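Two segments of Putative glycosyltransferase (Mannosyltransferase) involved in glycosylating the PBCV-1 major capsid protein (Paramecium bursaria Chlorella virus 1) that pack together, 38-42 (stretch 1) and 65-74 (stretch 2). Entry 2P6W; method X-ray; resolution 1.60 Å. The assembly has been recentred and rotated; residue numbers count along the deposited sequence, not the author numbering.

Stretch 1 (38-42) YNFYY
Stretch 2 65-74: QAAEKFPSTE

Residues 39-42 form the opening of a β-strand that continues later in the chain, and they pack against the last turn of a helix, 65-69, and the turn that follows it. The strand and helix axes approach to 8.7 Å, with an angle of 136° between their N-to-C directions, so the two elements run obliquely antiparallel. In the register, Y41 lies beside A66 (CA to CA, 5.6 Å) and N39 beside F70 (CA to CA, 7.3 Å), an order that agrees with the antiparallel sense. The helix keeps regular torsions near -65/-41, closing with hydrogen bonds from K69 N to Q65 O (3.1 Å) and from F70 N to A66 O (2.8 Å). F70 then leaves helical space at phi/psi -126/72 and opens a type I β-turn through P71 (-63/-19) and S72 (-84/0) to T73. F70 O accepts two hydrogen bonds in this turn, from T73 N (3.1 Å) and from T73 OG1 (2.6 Å), the latter with T73 in the m rotamer (chi1 -53°). No hydrogen bond joins the two stretches, and the 347 Å² they bury, both sides summed, rests on van der Waals and CH-π contacts.

Y38 (-80/153, chi1 m) leads into the strand without touching stretch 2. N39 repeats nearly the same backbone, -80/154, and points its CA-to-CB bond toward the other stretch. With chi1 -53° (m) and chi2 127°, its side chain lies over one face of the F70 ring: CB is 3.5 Å from the ring centroid and only 7° off the normal, a CH-π contact, while CG comes within 3.4 Å of F70 CD1. The carboxamide thus lies against an aromatic surface, yet OD1 remains satisfied by a hydrogen bond elsewhere in the structure.

F40 (-133/122, chi1 179°, t) directs its CB away, in alternation with N39 and Y41, which point toward stretch 2. Its contribution comes through the backbone, where F40 O approaches F70 CE2 at 3.6 Å.

Y41 (-117/128) turns back toward the helix and has the largest covered area of any residue in the contact, 109 Å². In its t rotamer (chi1 -177°, chi2 84°) the phenol reaches across the helix, and A66 N and Q65 O lie over one face of the ring. Y41 CB meets A66 CB at 3.8 Å, the small alanine side chain fitting close to the strand, and also meets F70 CE2 at 4.1 Å, near the plane of the phenylalanine ring. F70, at chi1 -58° (m) and chi2 -72°, therefore offers a face to N39 and an edge to Y41. K69 (chi1 t, chi2 p) brings its CB to 4.1 Å from Y41 CD1. At the far end of the phenol, Y41 OH lies 3.4 Å from Q65 NE2 (Q65 chi1 and chi2 both m), but the angle is too poor for a hydrogen bond.

Y42 (-130/122, chi1 -164°, t) continues the extended backbone beyond reach of stretch 2.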

ATOM      1  N   TYR A  38      -5.116  -3.623 -14.927  1.00 22.67           N
ATOM      2  CA  TYR A  38      -5.324  -3.999 -13.526  1.00 22.03           C
ATOM      3  C   TYR A  38      -6.664  -3.481 -13.057  1.00 22.16           C
ATOM      4  O   TYR A  38      -7.150  -2.468 -13.552  1.00 22.69           O
ATOM      5  CB  TYR A  38      -4.240  -3.416 -12.611  1.00 22.33           C
ATOM      6  CG  TYR A  38      -2.818  -3.693 -13.017  1.00 21.73           C
ATOM      7  CD1 TYR A  38      -2.410  -4.973 -13.399  1.00 22.51           C
ATOM      8  CD2 TYR A  38      -1.849  -2.687 -12.946  1.00 22.11           C
ATOM      9  CE1 TYR A  38      -1.072  -5.239 -13.750  1.00 22.49           C
ATOM     10  CE2 TYR A  38      -0.513  -2.943 -13.305  1.00 22.72           C
ATOM     11  CZ  TYR A  38      -0.130  -4.223 -13.707  1.00 22.39           C
ATOM     12  OH  TYR A  38       1.178  -4.486 -14.056  1.00 23.50           O
ATOM     13  N   ASN A  39      -7.259  -4.146 -12.062  1.00 22.21           N
ATOM     14  CA  ASN A  39      -8.486  -3.623 -11.460  1.00 21.91           C
ATOM     15  C   ASN A  39      -8.082  -2.531 -10.488  1.00 22.46           C
ATOM     16  O   ASN A  39      -6.966  -2.549  -9.978  1.00 22.71           O
ATOM     17  CB  ASN A  39      -9.244  -4.703 -10.681  1.00 22.46           C
ATOM     18  CG  ASN A  39      -9.521  -5.948 -11.505  1.00 23.32           C
ATOM     19  OD1 ASN A  39      -9.183  -7.081 -11.097  1.00 27.61           O
ATOM     20  ND2 ASN A  39     -10.111  -5.756 -12.675  1.00 23.87           N
ATOM     21  N   PHE A  40      -8.983  -1.585 -10.248  1.00 22.18           N
ATOM     22  CA  PHE A  40      -8.738  -0.496  -9.321  1.00 22.77           C
ATOM     23  C   PHE A  40      -9.952  -0.361  -8.404  1.00 22.68           C
ATOM     24  O   PHE A  40     -11.075  -0.205  -8.895  1.00 23.33           O
ATOM     25  CB  PHE A  40      -8.495   0.802 -10.097  1.00 23.69           C
ATOM     26  CG  PHE A  40      -8.265   1.988  -9.227  1.00 25.14           C
ATOM     27  CD1 PHE A  40      -7.242   1.994  -8.286  1.00 26.44           C
ATOM     28  CD2 PHE A  40      -9.081   3.112  -9.343  1.00 28.71           C
ATOM     29  CE1 PHE A  40      -7.027   3.114  -7.459  1.00 28.72           C
ATOM     30  CE2 PHE A  40      -8.874   4.236  -8.529  1.00 28.49           C
ATOM     31  CZ  PHE A  40      -7.841   4.237  -7.601  1.00 26.89           C
ATOM     32  N   TYR A  41      -9.719  -0.479  -7.093  1.00 22.02           N
ATOM     33  CA  TYR A  41     -10.756  -0.275  -6.081  1.00 21.54           C
ATOM     34  C   TYR A  41     -10.369   0.907  -5.221  1.00 21.84           C
ATOM     35  O   TYR A  41      -9.258   0.948  -4.688  1.00 21.85           O
ATOM     36  CB  TYR A  41     -10.981  -1.503  -5.159  1.00 22.14           C
ATOM     37  CG  TYR A  41     -12.113  -1.213  -4.216  1.00 20.84           C
ATOM     38  CD1 TYR A  41     -13.432  -1.420  -4.603  1.00 21.51           C
ATOM     39  CD2 TYR A  41     -11.875  -0.624  -2.975  1.00 20.60           C
ATOM     40  CE1 TYR A  41     -14.485  -1.084  -3.769  1.00 20.72           C
ATOM     41  CE2 TYR A  41     -12.917  -0.294  -2.123  1.00 19.92           C
ATOM     42  CZ  TYR A  41     -14.229  -0.512  -2.539  1.00 21.43           C
ATOM     43  OH  TYR A  41     -15.297  -0.173  -1.733  1.00 22.28           O
ATOM     44  N   TYR A  42     -11.289   1.865  -5.064  1.00 20.82           N
ATOM     45  CA  TYR A  42     -10.999   3.056  -4.248  1.00 21.69           C
ATOM     46  C   TYR A  42     -12.097   3.322  -3.232  1.00 21.18           C
ATOM     47  O   TYR A  42     -13.264   3.494  -3.612  1.00 21.94           O
ATOM     48  CB  TYR A  42     -10.847   4.269  -5.162  1.00 21.14           C
ATOM     49  CG  TYR A  42     -10.189   5.449  -4.518  1.00 21.28           C
ATOM     50  CD1 TYR A  42      -8.799   5.486  -4.341  1.00 22.05           C
ATOM     51  CD2 TYR A  42     -10.939   6.550  -4.087  1.00 22.48           C
ATOM     52  CE1 TYR A  42      -8.186   6.608  -3.732  1.00 21.14           C
ATOM     53  CE2 TYR A  42     -10.339   7.653  -3.507  1.00 22.58           C
ATOM     54  CZ  TYR A  42      -8.967   7.682  -3.331  1.00 22.32           C
ATOM     55  OH  TYR A  42      -8.360   8.785  -2.758  1.00 23.06           O
ATOM     56  N   GLN A  65     -13.412  -5.182   0.629  1.00 22.45           N
ATOM     57  CA  GLN A  65     -14.216  -4.442  -0.347  1.00 21.73           C
ATOM     58  C   GLN A  65     -13.721  -4.751  -1.749  1.00 21.56           C
ATOM     59  O   GLN A  65     -14.520  -5.026  -2.657  1.00 22.31           O
ATOM     60  CB  GLN A  65     -14.096  -2.935  -0.123  1.00 21.19           C
ATOM     61  CG  GLN A  65     -14.603  -2.410   1.217  1.00 20.13           C
ATOM     62  CD  GLN A  65     -16.115  -2.322   1.266  1.00 21.39           C
ATOM     63  OE1 GLN A  65     -16.800  -3.342   1.351  1.00 23.75           O
ATOM     64  NE2 GLN A  65     -16.644  -1.111   1.213  1.00 21.23           N
ATOM     65  N   ALA A  66     -12.396  -4.694  -1.907  1.00 21.79           N
ATOM     66  CA  ALA A  66     -11.757  -4.970  -3.206  1.00 21.79           C
ATOM     67  C   ALA A  66     -11.964  -6.413  -3.664  1.00 22.71           C
ATOM     68  O   ALA A  66     -12.180  -6.673  -4.849  1.00 23.36           O
ATOM     69  CB  ALA A  66     -10.271  -4.652  -3.135  1.00 22.36           C
ATOM     70  N   ALA A  67     -11.872  -7.348  -2.726  1.00 22.60           N
ATOM     71  CA  ALA A  67     -12.085  -8.762  -3.032  1.00 23.17           C
ATOM     72  C   ALA A  67     -13.517  -9.030  -3.469  1.00 23.25           C
ATOM     73  O   ALA A  67     -13.751  -9.841  -4.370  1.00 24.46           O
ATOM     74  CB  ALA A  67     -11.738  -9.630  -1.823  1.00 23.11           C
ATOM     75  N   GLU A  68     -14.485  -8.377  -2.823  1.00 22.75           N
ATOM     76  CA  GLU A  68     -15.876  -8.550  -3.240  1.00 23.43           C
ATOM     77  C   GLU A  68     -16.115  -8.014  -4.654  1.00 23.90           C
ATOM     78  O   GLU A  68     -16.806  -8.638  -5.471  1.00 23.95           O
ATOM     79  CB  GLU A  68     -16.814  -7.874  -2.255  1.00 22.59           C
ATOM     80  CG  GLU A  68     -18.286  -8.092  -2.610  1.00 23.07           C
ATOM     81  CD  GLU A  68     -19.230  -7.632  -1.529  1.00 25.14           C
ATOM     82  OE1 GLU A  68     -18.746  -7.222  -0.460  1.00 24.28           O
ATOM     83  OE2 GLU A  68     -20.464  -7.668  -1.759  1.00 25.81           O
ATOM     84  N   LYS A  69     -15.523  -6.863  -4.943  1.00 23.71           N
ATOM     85  CA  LYS A  69     -15.734  -6.212  -6.235  1.00 24.59           C
ATOM     86  C   LYS A  69     -15.026  -6.986  -7.330  1.00 24.99           C
ATOM     87  O   LYS A  69     -15.554  -7.109  -8.454  1.00 24.98           O
ATOM     88  CB  LYS A  69     -15.248  -4.760  -6.173  1.00 25.07           C
ATOM     89  CG  LYS A  69     -15.423  -3.936  -7.444  1.00 28.68           C
ATOM     90  CD  LYS A  69     -16.869  -3.732  -7.825  1.00 32.65           C
ATOM     91  CE  LYS A  69     -16.977  -3.053  -9.192  1.00 35.62           C
ATOM     92  NZ  LYS A  69     -16.313  -1.708  -9.239  1.00 37.63           N
ATOM     93  N   PHE A  70     -13.846  -7.509  -6.995  1.00 24.28           N
ATOM     94  CA  PHE A  70     -12.983  -8.178  -7.980  1.00 24.17           C
ATOM     95  C   PHE A  70     -12.617  -9.592  -7.511  1.00 24.61           C
ATOM     96  O   PHE A  70     -11.472  -9.871  -7.153  1.00 24.20           O
ATOM     97  CB  PHE A  70     -11.739  -7.326  -8.292  1.00 24.22           C
ATOM     98  CG  PHE A  70     -12.067  -5.954  -8.821  1.00 24.19           C
ATOM     99  CD1 PHE A  70     -12.579  -5.797 -10.108  1.00 25.95           C
ATOM    100  CD2 PHE A  70     -11.909  -4.825  -8.025  1.00 24.65           C
ATOM    101  CE1 PHE A  70     -12.921  -4.529 -10.598  1.00 24.09           C
ATOM    102  CE2 PHE A  70     -12.234  -3.545  -8.517  1.00 23.90           C
ATOM    103  CZ  PHE A  70     -12.735  -3.406  -9.815  1.00 23.89           C
ATOM    104  N   PRO A  71     -13.594 -10.508  -7.544  1.00 24.96           N
ATOM    105  CA  PRO A  71     -13.344 -11.851  -7.015  1.00 25.77           C
ATOM    106  C   PRO A  71     -12.268 -12.678  -7.744  1.00 25.77           C
ATOM    107  O   PRO A  71     -11.749 -13.633  -7.154  1.00 26.32           O
ATOM    108  CB  PRO A  71     -14.722 -12.523  -7.102  1.00 25.90           C
ATOM    109  CG  PRO A  71     -15.441 -11.780  -8.155  1.00 26.65           C
ATOM    110  CD  PRO A  71     -14.971 -10.364  -8.053  1.00 25.10           C
ATOM    111  N   SER A  72     -11.918 -12.322  -8.981  1.00 25.60           N
ATOM    112  CA  SER A  72     -10.907 -13.082  -9.731  1.00 25.83           C
ATOM    113  C   SER A  72      -9.466 -12.667  -9.399  1.00 25.40           C
ATOM    114  O   SER A  72      -8.508 -13.213  -9.959  1.00 25.10           O
ATOM    115  CB  SER A  72     -11.164 -12.974 -11.237  1.00 26.55           C
ATOM    116  OG  SER A  72     -12.412 -13.570 -11.549  1.00 29.47           O
ATOM    117  N   THR A  73      -9.322 -11.691  -8.504  1.00 24.53           N
ATOM    118  CA  THR A  73      -7.993 -11.176  -8.117  1.00 23.56           C
ATOM    119  C   THR A  73      -7.070 -12.268  -7.596  1.00 23.41           C
ATOM    120  O   THR A  73      -7.485 -13.103  -6.797  1.00 23.63           O
ATOM    121  CB  THR A  73      -8.112 -10.090  -7.034  1.00 23.66           C
ATOM    122  OG1 THR A  73      -9.028  -9.073  -7.462  1.00 22.56           O
ATOM    123  CG2 THR A  73      -6.745  -9.451  -6.755  1.00 23.36           C
ATOM    124  N   GLU A  74      -5.822 -12.274  -8.068  1.00 23.25           N
ATOM    125  CA  GLU A  74      -4.781 -13.122  -7.491  1.00 23.69           C
ATOM    126  C   GLU A  74      -3.915 -12.351  -6.514  1.00 23.13           C
ATOM    127  O   GLU A  74      -3.606 -12.854  -5.435  1.00 22.85           O
ATOM    128  CB  GLU A  74      -3.900 -13.708  -8.582  1.00 24.14           C
ATOM    129  CG  GLU A  74      -4.645 -14.631  -9.517  1.00 28.64           C
ATOM    130  CD  GLU A  74      -3.767 -15.080 -10.655  1.00 32.87           C
ATOM    131  OE1 GLU A  74      -2.910 -15.952 -10.399  1.00 36.62           O
ATOM    132  OE2 GLU A  74      -3.923 -14.543 -11.782  1.00 32.89           O
TER